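Local structure of ATP-dependent DNA helicase RecQ (Porphyromonas gingivalis, 3IUO) at residues D91-M97 with I109-R113. The protein is probably a zinc-containing helicase that couples ATP hydrolysis to 3'-5' unwinding of duplex DNA, represented here by its C-terminal domain. Sequence-based numbering, arbitrary orientation.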
loop_
_atom_site.group_PDB
_atom_site.type_symbol
_atom_site.label_atom_id
_atom_site.label_comp_id
_atom_site.label_asym_id
_atom_site.label_seq_id
_atom_site.Cartn_x
_atom_site.Cartn_y
_atom_site.Cartn_z
ATOM N N ASP B 91 -0.040 1.816 -3.110
ATOM C CA ASP B 91 1.311 1.352 -3.378
ATOM C C ASP B 91 1.480 -0.150 -3.266
ATOM O O ASP B 91 2.582 -0.662 -3.459
ATOM C CB ASP B 91 2.356 2.043 -2.464
ATOM C CG ASP B 91 2.114 1.742 -0.967
ATOM O OD1 ASP B 91 2.207 0.569 -0.544
ATOM O OD2 ASP B 91 1.813 2.701 -0.229
ATOM N N SER B 92 0.387 -0.861 -3.007
ATOM C CA SER B 92 0.418 -2.284 -2.692
ATOM C C SER B 92 1.202 -3.112 -3.706
ATOM O O SER B 92 1.033 -2.931 -4.916
ATOM C CB SER B 92 -1.037 -2.752 -2.565
ATOM O OG SER B 92 -1.304 -3.978 -3.202
ATOM N N LEU B 93 2.049 -4.039 -3.219
ATOM C CA LEU B 93 2.761 -4.924 -4.138
ATOM C C LEU B 93 1.784 -5.824 -4.897
ATOM O O LEU B 93 1.973 -6.075 -6.080
ATOM C CB LEU B 93 3.798 -5.799 -3.410
ATOM C CG LEU B 93 4.654 -6.738 -4.281
ATOM C CD1 LEU B 93 5.479 -5.998 -5.335
ATOM C CD2 LEU B 93 5.581 -7.642 -3.459
ATOM N N GLU B 94 0.750 -6.294 -4.201
ATOM C CA GLU B 94 -0.290 -7.146 -4.818
ATOM C C GLU B 94 -0.938 -6.461 -6.014
ATOM O O GLU B 94 -1.087 -7.070 -7.089
ATOM C CB GLU B 94 -1.364 -7.583 -3.804
ATOM C CG GLU B 94 -2.385 -8.580 -4.383
ATOM C CD GLU B 94 -3.388 -9.125 -3.356
ATOM O OE1 GLU B 94 -3.026 -9.278 -2.172
ATOM O OE2 GLU B 94 -4.540 -9.427 -3.751
ATOM N N GLU B 95 -1.303 -5.194 -5.850
ATOM C CA GLU B 95 -1.907 -4.456 -6.957
ATOM C C GLU B 95 -0.909 -4.194 -8.069
ATOM O O GLU B 95 -1.250 -4.326 -9.256
ATOM C CB GLU B 95 -2.545 -3.154 -6.469
ATOM C CG GLU B 95 -3.709 -3.384 -5.512
ATOM C CD GLU B 95 -4.877 -4.142 -6.121
ATOM O OE1 GLU B 95 -5.285 -3.807 -7.266
ATOM O OE2 GLU B 95 -5.407 -5.049 -5.425
ATOM N N ALA B 96 0.345 -3.878 -7.690
ATOM C CA ALA B 96 1.398 -3.654 -8.691
ATOM C C ALA B 96 1.617 -4.906 -9.550
ATOM O O ALA B 96 1.713 -4.812 -10.770
ATOM C CB ALA B 96 2.716 -3.208 -8.026
HETATM N N MSE B 97 1.679 -6.062 -8.898
HETATM C CA MSE B 97 1.839 -7.369 -9.582
HETATM C C MSE B 97 0.683 -7.679 -10.545
HETATM O O MSE B 97 0.901 -8.258 -11.617
HETATM C CB MSE B 97 1.980 -8.505 -8.555
HETATM C CG MSE B 97 3.289 -8.578 -7.798
HETATM SE SE MSE B 97 4.737 -9.061 -8.971
HETATM C CE MSE B 97 4.244 -10.910 -9.430
ATOM N N ILE B 109 9.929 -4.899 -9.376
ATOM C CA ILE B 109 8.825 -4.092 -8.881
ATOM C C ILE B 109 9.087 -3.700 -7.433
ATOM O O ILE B 109 8.888 -2.525 -7.073
ATOM C CB ILE B 109 7.469 -4.817 -9.023
ATOM C CG1 ILE B 109 7.103 -4.955 -10.505
ATOM C CG2 ILE B 109 6.386 -4.036 -8.276
ATOM C CD1 ILE B 109 5.942 -5.908 -10.752
ATOM N N ARG B 110 9.547 -4.656 -6.617
ATOM C CA ARG B 110 9.903 -4.337 -5.234
ATOM C C ARG B 110 10.997 -3.265 -5.119
ATOM O O ARG B 110 10.894 -2.365 -4.276
ATOM C CB ARG B 110 10.308 -5.580 -4.442
ATOM C CG ARG B 110 9.128 -6.483 -4.214
ATOM C CD ARG B 110 9.565 -7.785 -3.575
ATOM N NE ARG B 110 9.840 -7.616 -2.146
ATOM C CZ ARG B 110 10.324 -8.568 -1.362
ATOM N NH1 ARG B 110 10.653 -9.755 -1.864
ATOM N NH2 ARG B 110 10.492 -8.350 -0.069
ATOM N N LEU B 111 12.052 -3.357 -5.943
ATOM C CA LEU B 111 13.121 -2.363 -5.935
ATOM C C LEU B 111 12.607 -0.966 -6.260
ATOM O O LEU B 111 12.971 0.012 -5.592
ATOM C CB LEU B 111 14.231 -2.757 -6.923
ATOM C CG LEU B 111 15.154 -3.866 -6.394
ATOM C CD1 LEU B 111 16.079 -4.396 -7.522
ATOM C CD2 LEU B 111 16.042 -3.398 -5.210
ATOM N N VAL B 112 11.804 -0.848 -7.310
ATOM C CA VAL B 112 11.363 0.471 -7.720
ATOM C C VAL B 112 10.386 1.008 -6.684
ATOM O O VAL B 112 10.380 2.216 -6.453
ATOM C CB VAL B 112 10.752 0.482 -9.132
ATOM C CG1 VAL B 112 10.294 1.891 -9.539
ATOM C CG2 VAL B 112 11.797 -0.007 -10.107
ATOM N N ARG B 113 9.587 0.121 -6.088
ATOM C CA ARG B 113 8.625 0.522 -5.055
ATOM C C ARG B 113 9.385 1.096 -3.834
ATOM O O ARG B 113 8.951 2.090 -3.261
ATOM C CB ARG B 113 7.779 -0.689 -4.674
ATOM C CG ARG B 113 6.739 -0.423 -3.583
ATOM C CD ARG B 113 5.852 -1.618 -3.354
ATOM N NE ARG B 113 4.919 -1.373 -2.236
ATOM C CZ ARG B 113 5.197 -1.665 -0.977
ATOM N NH1 ARG B 113 6.379 -2.192 -0.661
ATOM N NH2 ARG B 113 4.308 -1.393 -0.034
#
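D91 is gripped side-on by R113, which uses two nitrogens on two atoms. R113 NE donates to the backbone O of D91 at 2.7 Å. This oxygen lies near the guanidinium plane, but NE sits above the carbonyl plane. R113 NH2 forms a salt bridge to D91 OD1 at 2.9 Å, with carboxylate and guanidinium planes 58° apart. R113 reaches straight out to NE, carrying the guanidinium to the turn. D91 OD1 also accepts a hydrogen bond from T90 OG1 of the second subunit, and R113 NH1 is hydrogen-bonded to Y58 OH. S92 is the N-cap of helix 93-100; its OG accepts from E95 N at 2.9 Å. L93 CG, trans to N (chi1 -178°), brings CD1 to I109 CG2 at 3.6 Å and CD2 to 3.8 Å from CG of R110, whose charged end pairs with E54. A96 CB touches the same I109 methyl, CG2. Selenomethionine M97 places SE 3.8 Å from I109 CD1. The axes of 93-97 and 109-113 approach to 11.0 Å, with 125° between their N-to-C directions. The contact packs the start of helix 93-100 on helix 106-121, with helix 75-87 covering A96 and R113, and helix 46-58 beside R110.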